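Local coordinates for regulatory protein E2 (Bovine papillomavirus type 1, PDB 2JEX) that probably regulates viral transcription through specific DNA elements and, with protein E1, the start of viral DNA replication, this chain being its N-terminal transactivation domain, at residues T34-R37 and T38-L42; C65-R68 and A69-A72; E6-H9 and V10-T14; E74-L77 and S78-L82; S93-D96 and T97-D100. The protein carries 1 engineered substitution. All coordinates share one frame; numbering follows the deposited sequence.

Contact 1: residues T34-R37 and T38-L42; sequences TAVR and TENTL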
loop_
_atom_site.group_PDB
_atom_site.type_symbol
_atom_site.label_atom_id
_atom_site.label_comp_id
_atom_site.label_asym_id
_atom_site.label_seq_id
_atom_site.Cartn_x
_atom_site.Cartn_y
_atom_site.Cartn_z
ATOM N N THR A 34 10.355 -9.941 -6.814
ATOM C CA THR A 34 11.032 -10.377 -8.023
ATOM C C THR A 34 10.576 -11.790 -8.421
ATOM O O THR A 34 10.552 -12.129 -9.602
ATOM C CB THR A 34 12.551 -10.345 -7.828
ATOM O OG1 THR A 34 12.907 -11.270 -6.799
ATOM C CG2 THR A 34 12.980 -8.977 -7.379
ATOM N N ALA A 35 10.208 -12.594 -7.421
ATOM C CA ALA A 35 9.657 -13.919 -7.648
ATOM C C ALA A 35 8.198 -13.854 -8.092
ATOM O O ALA A 35 7.760 -14.684 -8.887
ATOM C CB ALA A 35 9.802 -14.771 -6.403
ATOM N N VAL A 36 7.453 -12.871 -7.584
ATOM C CA VAL A 36 6.076 -12.629 -8.051
ATOM C C VAL A 36 6.102 -12.208 -9.518
ATOM O O VAL A 36 5.287 -12.675 -10.319
ATOM C CB VAL A 36 5.303 -11.582 -7.191
ATOM C CG1 VAL A 36 3.874 -11.388 -7.730
ATOM C CG2 VAL A 36 5.235 -12.007 -5.712
ATOM N N ARG A 37 7.070 -11.354 -9.854
ATOM C CA ARG A 37 7.302 -10.875 -11.213
ATOM C C ARG A 37 7.594 -12.025 -12.175
ATOM O O ARG A 37 6.955 -12.144 -13.223
ATOM C CB ARG A 37 8.470 -9.897 -11.209
ATOM C CG ARG A 37 8.903 -9.438 -12.583
ATOM C CD ARG A 37 10.025 -8.433 -12.483
ATOM N NE ARG A 37 10.406 -7.906 -13.791
ATOM C CZ ARG A 37 11.243 -6.890 -13.970
ATOM N NH1 ARG A 37 11.795 -6.297 -12.924
ATOM N NH2 ARG A 37 11.536 -6.473 -15.198
ATOM N N THR A 38 8.573 -12.850 -11.808
ATOM C CA THR A 38 8.955 -14.025 -12.570
ATOM C C THR A 38 7.738 -14.928 -12.820
ATOM O O THR A 38 7.426 -15.202 -13.968
ATOM C CB THR A 38 10.130 -14.778 -11.876
ATOM O OG1 THR A 38 11.209 -13.857 -11.663
ATOM C CG2 THR A 38 10.632 -15.969 -12.719
ATOM N N GLU A 39 7.024 -15.322 -11.762
ATOM C CA GLU A 39 5.845 -16.201 -11.891
ATOM C C GLU A 39 4.813 -15.680 -12.892
ATOM O O GLU A 39 4.391 -16.399 -13.793
ATOM C CB GLU A 39 5.169 -16.446 -10.532
ATOM C CG GLU A 39 3.864 -17.253 -10.629
ATOM C CD GLU A 39 3.152 -17.432 -9.292
ATOM O OE1 GLU A 39 3.473 -16.709 -8.326
ATOM O OE2 GLU A 39 2.264 -18.303 -9.203
ATOM N N ASN A 40 4.423 -14.427 -12.739
ATOM C CA ASN A 40 3.400 -13.862 -13.592
ATOM C C ASN A 40 3.875 -13.504 -14.982
ATOM O O ASN A 40 3.065 -13.436 -15.905
ATOM C CB ASN A 40 2.722 -12.687 -12.902
ATOM C CG ASN A 40 1.927 -13.130 -11.717
ATOM O OD1 ASN A 40 0.826 -13.656 -11.859
ATOM N ND2 ASN A 40 2.495 -12.969 -10.534
ATOM N N THR A 41 5.181 -13.289 -15.133
ATOM C CA THR A 41 5.771 -13.077 -16.449
ATOM C C THR A 41 5.728 -14.376 -17.246
ATOM O O THR A 41 5.306 -14.366 -18.401
ATOM C CB THR A 41 7.232 -12.537 -16.361
ATOM O OG1 THR A 41 7.230 -11.271 -15.683
ATOM C CG2 THR A 41 7.835 -12.361 -17.741
ATOM N N LEU A 42 6.150 -15.478 -16.621
ATOM C CA LEU A 42 6.188 -16.782 -17.282
ATOM C C LEU A 42 4.774 -17.196 -17.664
ATOM O O LEU A 42 4.530 -17.649 -18.780
ATOM C CB LEU A 42 6.813 -17.856 -16.378
ATOM C CG LEU A 42 8.215 -17.673 -15.780
ATOM C CD1 LEU A 42 8.344 -18.561 -14.553
ATOM C CD2 LEU A 42 9.334 -17.967 -16.790
HETATM O O HOH W 1 8.938 -8.992 -15.970
#
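In helix 26-48 of the transactivation domain, three side chains fold back onto the carbonyl oxygens one turn earlier: T38 onto T34, N40 onto V36 and T41 onto R37. T34 O takes the backbone N of T38 and also T38 OG1, at 2.8 Å, the two donors coming from opposite faces of its plane. T38 can do this because OG1 lies beside its own backbone N (chi1 -54°). The amide of N40 does the same with a longer arm: ND2 reaches V36 O at 2.8 Å, across the plane from N40 N, while V36 CG1 lies alongside ND2 at 3.5 Å. This satisfies a donor of an amide buried where helix 62-83 packs against N40. R37 O takes T41 N and also T41 OG1, which stands above the carbonyl plane at 2.6 Å. A water bridges the two side chains: it accepts from R37 NE at 2.8 Å, in the guanidinium plane, and donates to T41 OG1. The extended R37 chain carries NH1 on to Q76 of helix 62-83, and E39 bonds Q12 and Q15 of helix 4-21. Side-chain donors returning to the i-4 carbonyl are typical of threonine, and here of asparagine, inside an alpha helix.

Contact 2: residues C65-R68 and A69-A72; sequences CQER and AKQA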
loop_
_atom_site.group_PDB
_atom_site.type_symbol
_atom_site.label_atom_id
_atom_site.label_comp_id
_atom_site.label_asym_id
_atom_site.label_seq_id
_atom_site.Cartn_x
_atom_site.Cartn_y
_atom_site.Cartn_z
ATOM N N CYS A 65 -2.431 -12.144 -15.370
ATOM C CA CYS A 65 -0.984 -12.364 -15.278
ATOM C C CYS A 65 -0.226 -11.067 -15.560
ATOM O O CYS A 65 0.749 -10.760 -14.891
ATOM C CB CYS A 65 -0.509 -13.406 -16.298
ATOM S SG CYS A 65 -1.127 -15.086 -16.159
ATOM N N GLN A 66 -0.676 -10.344 -16.581
ATOM C CA GLN A 66 -0.087 -9.086 -17.010
ATOM C C GLN A 66 -0.118 -8.032 -15.895
ATOM O O GLN A 66 0.847 -7.288 -15.701
ATOM C CB GLN A 66 -0.822 -8.577 -18.255
ATOM C CG GLN A 66 -0.268 -7.301 -18.850
ATOM C CD GLN A 66 -1.006 -6.869 -20.104
ATOM O OE1 GLN A 66 -2.239 -6.808 -20.131
ATOM N NE2 GLN A 66 -0.251 -6.547 -21.149
ATOM N N GLU A 67 -1.221 -7.995 -15.154
ATOM C CA GLU A 67 -1.401 -7.018 -14.085
ATOM C C GLU A 67 -0.563 -7.354 -12.865
ATOM O O GLU A 67 0.124 -6.472 -12.316
ATOM C CB GLU A 67 -2.876 -6.892 -13.710
ATOM C CG GLU A 67 -3.287 -5.473 -13.343
ATOM C CD GLU A 67 -2.655 -4.410 -14.252
ATOM O OE1 GLU A 67 -2.652 -4.583 -15.502
ATOM O OE2 GLU A 67 -2.156 -3.398 -13.704
ATOM N N ARG A 68 -0.613 -8.627 -12.458
ATOM C CA ARG A 68 0.185 -9.127 -11.328
ATOM C C ARG A 68 1.685 -8.965 -11.538
ATOM O O ARG A 68 2.416 -8.654 -10.591
ATOM C CB ARG A 68 -0.175 -10.571 -10.977
ATOM C CG ARG A 68 -1.553 -10.707 -10.253
ATOM C CD ARG A 68 -2.007 -12.167 -10.146
ATOM N NE ARG A 68 -3.347 -12.294 -9.574
ATOM C CZ ARG A 68 -4.120 -13.383 -9.669
ATOM N NH1 ARG A 68 -3.695 -14.465 -10.320
ATOM N NH2 ARG A 68 -5.327 -13.390 -9.119
ATOM N N ALA A 69 2.130 -9.110 -12.778
ATOM C CA ALA A 69 3.538 -8.916 -13.111
ATOM C C ALA A 69 3.928 -7.439 -13.079
ATOM O O ALA A 69 5.022 -7.081 -12.631
ATOM C CB ALA A 69 3.861 -9.526 -14.493
ATOM N N LYS A 70 3.039 -6.597 -13.596
ATOM C CA LYS A 70 3.254 -5.158 -13.620
ATOM C C LYS A 70 3.319 -4.567 -12.215
ATOM O O LYS A 70 4.187 -3.747 -11.925
ATOM C CB LYS A 70 2.200 -4.464 -14.489
ATOM C CG LYS A 70 2.562 -4.509 -15.977
ATOM C CD LYS A 70 1.382 -4.251 -16.889
ATOM C CE LYS A 70 0.861 -2.829 -16.798
ATOM N NZ LYS A 70 -0.538 -2.767 -17.341
ATOM N N GLN A 71 2.408 -5.011 -11.349
ATOM C CA GLN A 71 2.393 -4.619 -9.936
ATOM C C GLN A 71 3.701 -5.013 -9.261
ATOM O O GLN A 71 4.296 -4.233 -8.527
ATOM C CB GLN A 71 1.221 -5.284 -9.222
ATOM C CG GLN A 71 -0.161 -4.821 -9.733
ATOM C CD GLN A 71 -1.327 -5.452 -8.977
ATOM O OE1 GLN A 71 -2.439 -4.896 -8.947
ATOM N NE2 GLN A 71 -1.089 -6.616 -8.368
ATOM N N ALA A 72 4.155 -6.229 -9.552
ATOM C CA ALA A 72 5.368 -6.780 -8.974
ATOM C C ALA A 72 6.618 -6.077 -9.497
ATOM O O ALA A 72 7.547 -5.847 -8.739
ATOM C CB ALA A 72 5.428 -8.281 -9.216
HETATM O O HOH W 2 1.439 -8.771 -8.296
#
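K70 lays its aliphatic chain over the carbonyl of Q66, with CG and CD each 3.3 Å from Q66 O. The two long side chains run side by side in the same direction along a flank of helix 62-83, touching at K70 CD and Q66 CG, 4.0 Å apart. A turn about the CG-CD bond of the lysine (chi3 68°) then brings the ammonium round toward E67, three residues back. E67 is itself bent at chi2 (41°), and its OE1 lies 3.3 Å from K70 NZ, a salt bridge whose hydrogen bond is weak; OE2 stays farther off. Such a long contact on the surface would be expected to add little more than electrostatic attraction. On the neighbouring flank Q71 sets CG against E67 O at 3.1 Å. From there the extended chain points its amide back along the helix, where a water lies between R68 O and Q71 NE2; its approach to R68 O is unusually short and so doubtful in detail, and its bond from NE2 is weak. The small A69 and A72 suit the buried side: A69 CB rests on C65 O at 3.4 Å, and neither methyl keeps helix 26-48 at a distance, N40 lying close to A69 and R37 to A72. With E67 and K70 on the exposed side and C65, A69 and A72 on the buried one, this is a typical amphipathic segment of a packed helix.

Contact 3: residues E6-H9 and V10-T14; sequences ERLH and VAQET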
loop_
_atom_site.group_PDB
_atom_site.type_symbol
_atom_site.label_atom_id
_atom_site.label_comp_id
_atom_site.label_asym_id
_atom_site.label_seq_id
_atom_site.Cartn_x
_atom_site.Cartn_y
_atom_site.Cartn_z
ATOM N N GLU A 6 10.065 -25.488 -14.413
ATOM C CA GLU A 6 10.913 -25.546 -13.220
ATOM C C GLU A 6 11.139 -24.156 -12.639
ATOM O O GLU A 6 11.211 -23.990 -11.424
ATOM C CB GLU A 6 12.269 -26.180 -13.534
ATOM C CG GLU A 6 12.214 -27.541 -14.208
ATOM C CD GLU A 6 13.489 -27.831 -14.986
ATOM O OE1 GLU A 6 14.055 -26.850 -15.571
ATOM O OE2 GLU A 6 13.927 -29.033 -15.009
ATOM N N ARG A 7 11.268 -23.168 -13.523
ATOM C CA ARG A 7 11.466 -21.777 -13.130
ATOM C C ARG A 7 10.216 -21.269 -12.403
ATOM O O ARG A 7 10.314 -20.536 -11.413
ATOM C CB ARG A 7 11.763 -20.924 -14.367
ATOM C CG ARG A 7 12.399 -19.572 -14.075
ATOM C CD ARG A 7 12.633 -18.779 -15.355
ATOM N NE ARG A 7 13.686 -19.349 -16.198
ATOM C CZ ARG A 7 13.486 -19.967 -17.364
ATOM N NH1 ARG A 7 12.260 -20.112 -17.863
ATOM N NH2 ARG A 7 14.523 -20.440 -18.036
ATOM N N LEU A 8 9.051 -21.686 -12.902
ATOM C CA LEU A 8 7.765 -21.416 -12.268
ATOM C C LEU A 8 7.686 -21.999 -10.860
ATOM O O LEU A 8 7.227 -21.325 -9.935
ATOM C CB LEU A 8 6.619 -21.962 -13.132
ATOM C CG LEU A 8 5.168 -21.732 -12.688
ATOM C CD1 LEU A 8 4.814 -20.241 -12.604
ATOM C CD2 LEU A 8 4.228 -22.449 -13.627
ATOM N N HIS A 9 8.131 -23.246 -10.708
ATOM C CA HIS A 9 8.116 -23.935 -9.417
ATOM C C HIS A 9 8.979 -23.211 -8.390
ATOM O O HIS A 9 8.576 -23.061 -7.234
ATOM C CB HIS A 9 8.568 -25.391 -9.570
ATOM C CG HIS A 9 8.708 -26.122 -8.267
ATOM N ND1 HIS A 9 7.633 -26.671 -7.598
ATOM C CD2 HIS A 9 9.800 -26.394 -7.510
ATOM C CE1 HIS A 9 8.054 -27.245 -6.486
ATOM N NE2 HIS A 9 9.366 -27.091 -6.408
ATOM N N VAL A 10 10.157 -22.765 -8.822
ATOM C CA VAL A 10 11.093 -22.041 -7.955
ATOM C C VAL A 10 10.531 -20.677 -7.529
ATOM O O VAL A 10 10.636 -20.298 -6.360
ATOM C CB VAL A 10 12.495 -21.883 -8.621
ATOM C CG1 VAL A 10 13.454 -21.109 -7.720
ATOM C CG2 VAL A 10 13.089 -23.252 -8.956
ATOM N N ALA A 11 9.924 -19.963 -8.477
ATOM C CA ALA A 11 9.333 -18.652 -8.225
ATOM C C ALA A 11 8.145 -18.709 -7.257
ATOM O O ALA A 11 7.979 -17.814 -6.419
ATOM C CB ALA A 11 8.930 -17.997 -9.521
ATOM N N GLN A 12 7.334 -19.758 -7.375
ATOM C CA GLN A 12 6.206 -19.978 -6.467
ATOM C C GLN A 12 6.658 -20.447 -5.081
ATOM O O GLN A 12 6.086 -20.047 -4.061
ATOM C CB GLN A 12 5.235 -20.991 -7.068
ATOM C CG GLN A 12 4.450 -20.455 -8.239
ATOM C CD GLN A 12 3.817 -21.552 -9.063
ATOM O OE1 GLN A 12 4.363 -22.648 -9.179
ATOM N NE2 GLN A 12 2.659 -21.259 -9.653
ATOM N N GLU A 13 7.681 -21.306 -5.067
ATOM C CA GLU A 13 8.289 -21.826 -3.842
ATOM C C GLU A 13 9.018 -20.730 -3.062
ATOM O O GLU A 13 9.042 -20.756 -1.835
ATOM C CB GLU A 13 9.267 -22.957 -4.183
ATOM C CG GLU A 13 9.550 -23.935 -3.051
ATOM C CD GLU A 13 8.564 -25.091 -3.017
ATOM O OE1 GLU A 13 9.012 -26.258 -3.111
ATOM O OE2 GLU A 13 7.343 -24.841 -2.908
ATOM N N THR A 14 9.618 -19.786 -3.783
ATOM C CA THR A 14 10.295 -18.633 -3.184
ATOM C C THR A 14 9.320 -17.731 -2.415
ATOM O O THR A 14 9.620 -17.294 -1.295
ATOM C CB THR A 14 11.073 -17.815 -4.250
ATOM O OG1 THR A 14 12.118 -18.624 -4.797
ATOM C CG2 THR A 14 11.698 -16.575 -3.641
#
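H9 and E13, one turn apart on helix 4-21, stand side by side and point the same way, but their flat groups are turned well out of line, with the imidazole and carboxylate planes 64° apart. The carboxylate comes obliquely to the far end of the ring: E13 OE1 is 3.4 Å from H9 NE2 and 3.6 Å from H9 CE1. H9 reaches this place with CG anti to its backbone N (chi1 174°), while E13 turns at chi2 (89°) to lift its carboxylate beside the ring. On another flank L8 and Q12 cross rather than align. The Q12 amide lies against the leucine branch, OE1 3.7 Å from L8 CG and NE2 3.8 Å from L8 CD1. NE2 is committed to E39 of helix 26-48, which leaves Q12 OE1 on the leucine side, 3.2 Å from L8 O, an unfavourable neighbour because both are acceptors. L8 itself packs on E39 and L43, so a nonpolar branch borders the polar bridge. V10 CG2 sits against E6 O at 3.2 Å, and further on T14 OG1 bonds to V10 O at 2.7 Å, from the face opposite to T14 N. The chemistry divides the helix into two surfaces. Around L8 and Q12, aliphatic packing and an amide-carboxylate bond join two helices; around H9 and E13, the nearby carboxylate could modestly favour a protonated imidazole.

Contact 4: residues E74-L77 and S78-L82; sequences EMQL and SLQEL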
loop_
_atom_site.group_PDB
_atom_site.type_symbol
_atom_site.label_atom_id
_atom_site.label_comp_id
_atom_site.label_asym_id
_atom_site.label_seq_id
_atom_site.Cartn_x
_atom_site.Cartn_y
_atom_site.Cartn_z
ATOM N N GLU A 74 6.685 -2.904 -10.388
ATOM C CA GLU A 74 6.597 -1.643 -9.652
ATOM C C GLU A 74 7.076 -1.747 -8.202
ATOM O O GLU A 74 7.763 -0.842 -7.705
ATOM C CB GLU A 74 5.172 -1.086 -9.688
ATOM C CG GLU A 74 5.038 0.234 -8.970
ATOM C CD GLU A 74 3.737 0.942 -9.254
ATOM O OE1 GLU A 74 2.873 0.368 -9.958
ATOM O OE2 GLU A 74 3.577 2.082 -8.763
ATOM N N MET A 75 6.695 -2.836 -7.537
ATOM C CA MET A 75 7.118 -3.093 -6.168
ATOM C C MET A 75 8.617 -3.373 -6.114
ATOM O O MET A 75 9.341 -2.749 -5.340
ATOM C CB MET A 75 6.315 -4.244 -5.538
ATOM C CG MET A 75 4.828 -3.956 -5.324
ATOM S SD MET A 75 4.432 -2.489 -4.328
ATOM C CE MET A 75 4.450 -3.198 -2.677
ATOM N N GLN A 76 9.080 -4.284 -6.958
ATOM C CA GLN A 76 10.500 -4.624 -7.035
ATOM C C GLN A 76 11.412 -3.407 -7.212
ATOM O O GLN A 76 12.327 -3.192 -6.412
ATOM C CB GLN A 76 10.759 -5.609 -8.167
ATOM C CG GLN A 76 12.228 -5.944 -8.317
ATOM C CD GLN A 76 12.553 -6.724 -9.579
ATOM O OE1 GLN A 76 11.683 -7.312 -10.206
ATOM N NE2 GLN A 76 13.829 -6.757 -9.932
ATOM N N LEU A 77 11.159 -2.633 -8.272
ATOM C CA LEU A 77 11.967 -1.454 -8.610
ATOM C C LEU A 77 11.887 -0.384 -7.534
ATOM O O LEU A 77 12.904 0.199 -7.172
ATOM C CB LEU A 77 11.566 -0.877 -9.974
ATOM C CG LEU A 77 11.669 -1.822 -11.176
ATOM C CD1 LEU A 77 11.315 -1.119 -12.480
ATOM C CD2 LEU A 77 13.047 -2.485 -11.270
ATOM N N SER A 78 10.679 -0.152 -7.018
ATOM C CA SER A 78 10.457 0.815 -5.942
ATOM C C SER A 78 11.238 0.437 -4.697
ATOM O O SER A 78 11.935 1.273 -4.115
ATOM C CB SER A 78 8.967 0.947 -5.608
ATOM O OG SER A 78 8.278 1.662 -6.621
ATOM N N LEU A 79 11.127 -0.829 -4.307
ATOM C CA LEU A 79 11.837 -1.325 -3.135
ATOM C C LEU A 79 13.348 -1.305 -3.313
ATOM O O LEU A 79 14.074 -1.021 -2.353
ATOM C CB LEU A 79 11.354 -2.725 -2.734
ATOM C CG LEU A 79 9.882 -2.850 -2.321
ATOM C CD1 LEU A 79 9.476 -4.308 -2.223
ATOM C CD2 LEU A 79 9.583 -2.109 -0.988
ATOM N N GLN A 80 13.818 -1.588 -4.533
ATOM C CA GLN A 80 15.248 -1.562 -4.833
ATOM C C GLN A 80 15.800 -0.149 -4.678
ATOM O O GLN A 80 16.926 0.040 -4.189
ATOM C CB GLN A 80 15.536 -2.087 -6.238
ATOM C CG GLN A 80 15.444 -3.598 -6.401
ATOM C CD GLN A 80 15.732 -4.055 -7.836
ATOM O OE1 GLN A 80 15.650 -5.249 -8.158
ATOM N NE2 GLN A 80 16.070 -3.105 -8.699
ATOM N N GLU A 81 15.008 0.840 -5.094
ATOM C CA GLU A 81 15.360 2.242 -4.886
ATOM C C GLU A 81 15.419 2.582 -3.399
ATOM O O GLU A 81 16.377 3.201 -2.941
ATOM C CB GLU A 81 14.382 3.163 -5.606
ATOM C CG GLU A 81 14.439 3.071 -7.122
ATOM C CD GLU A 81 13.615 4.149 -7.807
ATOM O OE1 GLU A 81 13.774 4.340 -9.031
ATOM O OE2 GLU A 81 12.814 4.813 -7.116
ATOM N N LEU A 82 14.399 2.155 -2.656
ATOM C CA LEU A 82 14.325 2.360 -1.201
ATOM C C LEU A 82 15.557 1.900 -0.426
ATOM O O LEU A 82 16.048 2.622 0.433
ATOM C CB LEU A 82 13.111 1.649 -0.618
ATOM C CG LEU A 82 11.985 2.498 -0.038
ATOM C CD1 LEU A 82 10.794 1.602 0.278
ATOM C CD2 LEU A 82 12.433 3.274 1.204
#
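E74 O is gripped by two groups of S78, the backbone N at 3.1 Å and the hydroxyl OG at 2.8 Å, which approach from opposite faces of the carbonyl plane. Serine suits this buried place: OG lies beside its own backbone N (chi1 -73°), its proton goes to E74 O, and S78 touches F110 and Y102, where a small side chain fits. The carboxylate of E74 turns the other way, to a salt bridge with R108 and a hydrogen bond with Y102. Q76 and Q80 stand side by side with amide planes 68° apart. Q76 NE2 donates to Q80 OE1 at 3.0 Å, almost straight at 172°; the acceptor lies in the amide plane of Q76, yet the donor stands above the plane of the Q80 carbonyl. The other end of the Q76 amide, OE1, receives R37 of helix 26-48, so one glutamine links a neighbour on its own helix to a neighbouring helix and has its rotation fixed at both ends. All this belongs to the C-terminal half of helix 62-83, which packs between helix 26-48 and the start of the beta-sheet region in the transactivation domain. L79, buried, sets CG 3.1 Å from M75 O and meets I30 and W33 of helix 26-48 as well as F110. M75 packs on W33, W99, Y102 and F110, its CE reaching the backbone oxygens of T97 and S98. On the more exposed flank the L77 side chain runs across that of Q80, L77 CD2 lying 4.0 Å from Q80 NE2.

Contact 5: residues S93-D96 and T97-D100; sequences SLLD and TSWD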
loop_
_atom_site.group_PDB
_atom_site.type_symbol
_atom_site.label_atom_id
_atom_site.label_comp_id
_atom_site.label_asym_id
_atom_site.label_seq_id
_atom_site.Cartn_x
_atom_site.Cartn_y
_atom_site.Cartn_z
ATOM N N SER A 93 8.333 -5.311 7.171
ATOM C CA SER A 93 7.642 -6.589 7.144
ATOM C C SER A 93 7.009 -6.862 5.773
ATOM O O SER A 93 7.077 -6.035 4.844
ATOM C CB SER A 93 6.583 -6.634 8.239
ATOM O OG SER A 93 5.552 -5.721 7.935
ATOM N N LEU A 94 6.407 -8.041 5.656
ATOM C CA LEU A 94 5.636 -8.401 4.478
ATOM C C LEU A 94 4.502 -7.403 4.233
ATOM O O LEU A 94 4.336 -6.914 3.120
ATOM C CB LEU A 94 5.095 -9.829 4.615
ATOM C CG LEU A 94 6.122 -10.960 4.471
ATOM C CD1 LEU A 94 5.503 -12.274 4.898
ATOM C CD2 LEU A 94 6.642 -11.056 3.045
ATOM N N LEU A 95 3.754 -7.073 5.279
ATOM C CA LEU A 95 2.630 -6.154 5.143
ATOM C C LEU A 95 3.033 -4.716 4.815
ATOM O O LEU A 95 2.322 -4.039 4.064
ATOM C CB LEU A 95 1.736 -6.200 6.378
ATOM C CG LEU A 95 0.860 -7.458 6.461
ATOM C CD1 LEU A 95 0.060 -7.457 7.741
ATOM C CD2 LEU A 95 -0.061 -7.606 5.238
ATOM N N ASP A 96 4.162 -4.257 5.360
ATOM C CA ASP A 96 4.665 -2.910 5.064
ATOM C C ASP A 96 4.970 -2.780 3.579
ATOM O O ASP A 96 4.864 -1.701 3.002
ATOM C CB ASP A 96 5.938 -2.594 5.859
ATOM C CG ASP A 96 5.757 -2.736 7.357
ATOM O OD1 ASP A 96 4.705 -2.316 7.885
ATOM O OD2 ASP A 96 6.683 -3.262 8.008
ATOM N N THR A 97 5.343 -3.899 2.970
ATOM C CA THR A 97 5.778 -3.925 1.582
ATOM C C THR A 97 4.779 -4.680 0.696
ATOM O O THR A 97 5.153 -5.254 -0.334
ATOM C CB THR A 97 7.186 -4.538 1.472
ATOM O OG1 THR A 97 7.215 -5.790 2.171
ATOM C CG2 THR A 97 8.225 -3.611 2.085
ATOM N N SER A 98 3.509 -4.674 1.108
ATOM C CA SER A 98 2.439 -5.296 0.332
ATOM C C SER A 98 1.762 -4.284 -0.597
ATOM O O SER A 98 1.761 -3.081 -0.336
ATOM C CB SER A 98 1.420 -5.988 1.244
ATOM O OG SER A 98 0.728 -5.045 2.048
ATOM N N TRP A 99 1.204 -4.790 -1.691
ATOM C CA TRP A 99 0.554 -3.961 -2.707
ATOM C C TRP A 99 -0.633 -3.163 -2.168
ATOM O O TRP A 99 -0.792 -1.965 -2.500
ATOM C CB TRP A 99 0.115 -4.837 -3.880
ATOM C CG TRP A 99 -0.611 -4.069 -4.945
ATOM C CD1 TRP A 99 -1.997 -3.965 -5.084
ATOM C CD2 TRP A 99 0.017 -3.271 -6.017
ATOM N NE1 TRP A 99 -2.275 -3.172 -6.189
ATOM C CE2 TRP A 99 -1.062 -2.731 -6.779
ATOM C CE3 TRP A 99 1.394 -2.983 -6.423
ATOM C CZ2 TRP A 99 -0.819 -1.905 -7.928
ATOM C CZ3 TRP A 99 1.604 -2.179 -7.572
ATOM C CH2 TRP A 99 0.513 -1.656 -8.314
ATOM N N ASP A 100 -1.442 -3.803 -1.312
ATOM C CA ASP A 100 -2.592 -3.134 -0.686
ATOM C C ASP A 100 -2.155 -1.991 0.221
ATOM O O ASP A 100 -2.800 -0.940 0.255
ATOM C CB ASP A 100 -3.450 -4.124 0.111
ATOM C CG ASP A 100 -4.214 -5.096 -0.778
ATOM O OD1 ASP A 100 -4.452 -4.773 -1.968
ATOM O OD2 ASP A 100 -4.580 -6.190 -0.282
#
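T97 OG1 donates to S93 O at 2.7 Å, four residues back, and S98, at the N-cap position of helix 99-103, donates its OG to L95 O at 2.8 Å. Both hydroxyls are held between the backbone N and the carbonyl carbon (chi1 51° in T97), which bends each back over the preceding residues. The backbone bonds here are weak, S98 N to L95 O among them at 3.2 Å, so S98 OG reinforces the type I beta turn from L95 to S98. Within 93-96 the carboxylate of D96 faces S93. S93 N meets D96 OD2 on the anti side at 2.8 Å, 27° out of the carboxylate plane, whereas S93 OG stands above that plane, 2.7 Å from D96 OD2. S93 OG also accepts from D96 N, an ST motif. The other oxygen of D96 forms a salt bridge with R101. Outward, T97 is buried against L79 and H29, and its carbonyl oxygen takes W33 NE1, tying the turn to helix 26-48. Small hydroxyl residues suit a tight turn because they donate to nearby carbonyls at little cost in space. The carboxylate gathers two S93 donors and an arginine, which would be expected to favour its ionised form.

Contacts 3, 1, 2 and 4 lie on three helices, and contact 5 on the turn that follows them. Contact 1 is central: its centre is about 8 Å from that of contact 2 and about 9 Å from that of contact 3, and it touches both, through N40 with R68 and through E39 with Q12. R37 also reaches Q76 of contact 4, whose centre is about 15 Å away. Contacts 2 and 4 share helix 62-83, one following the other. Contact 5 meets contact 4 through M75 and T97, with centres about 12 Å apart, and meets contact 2 through Q71 and W99. Contacts 2 and 3 do not touch, nearest atoms being about 9 Å apart.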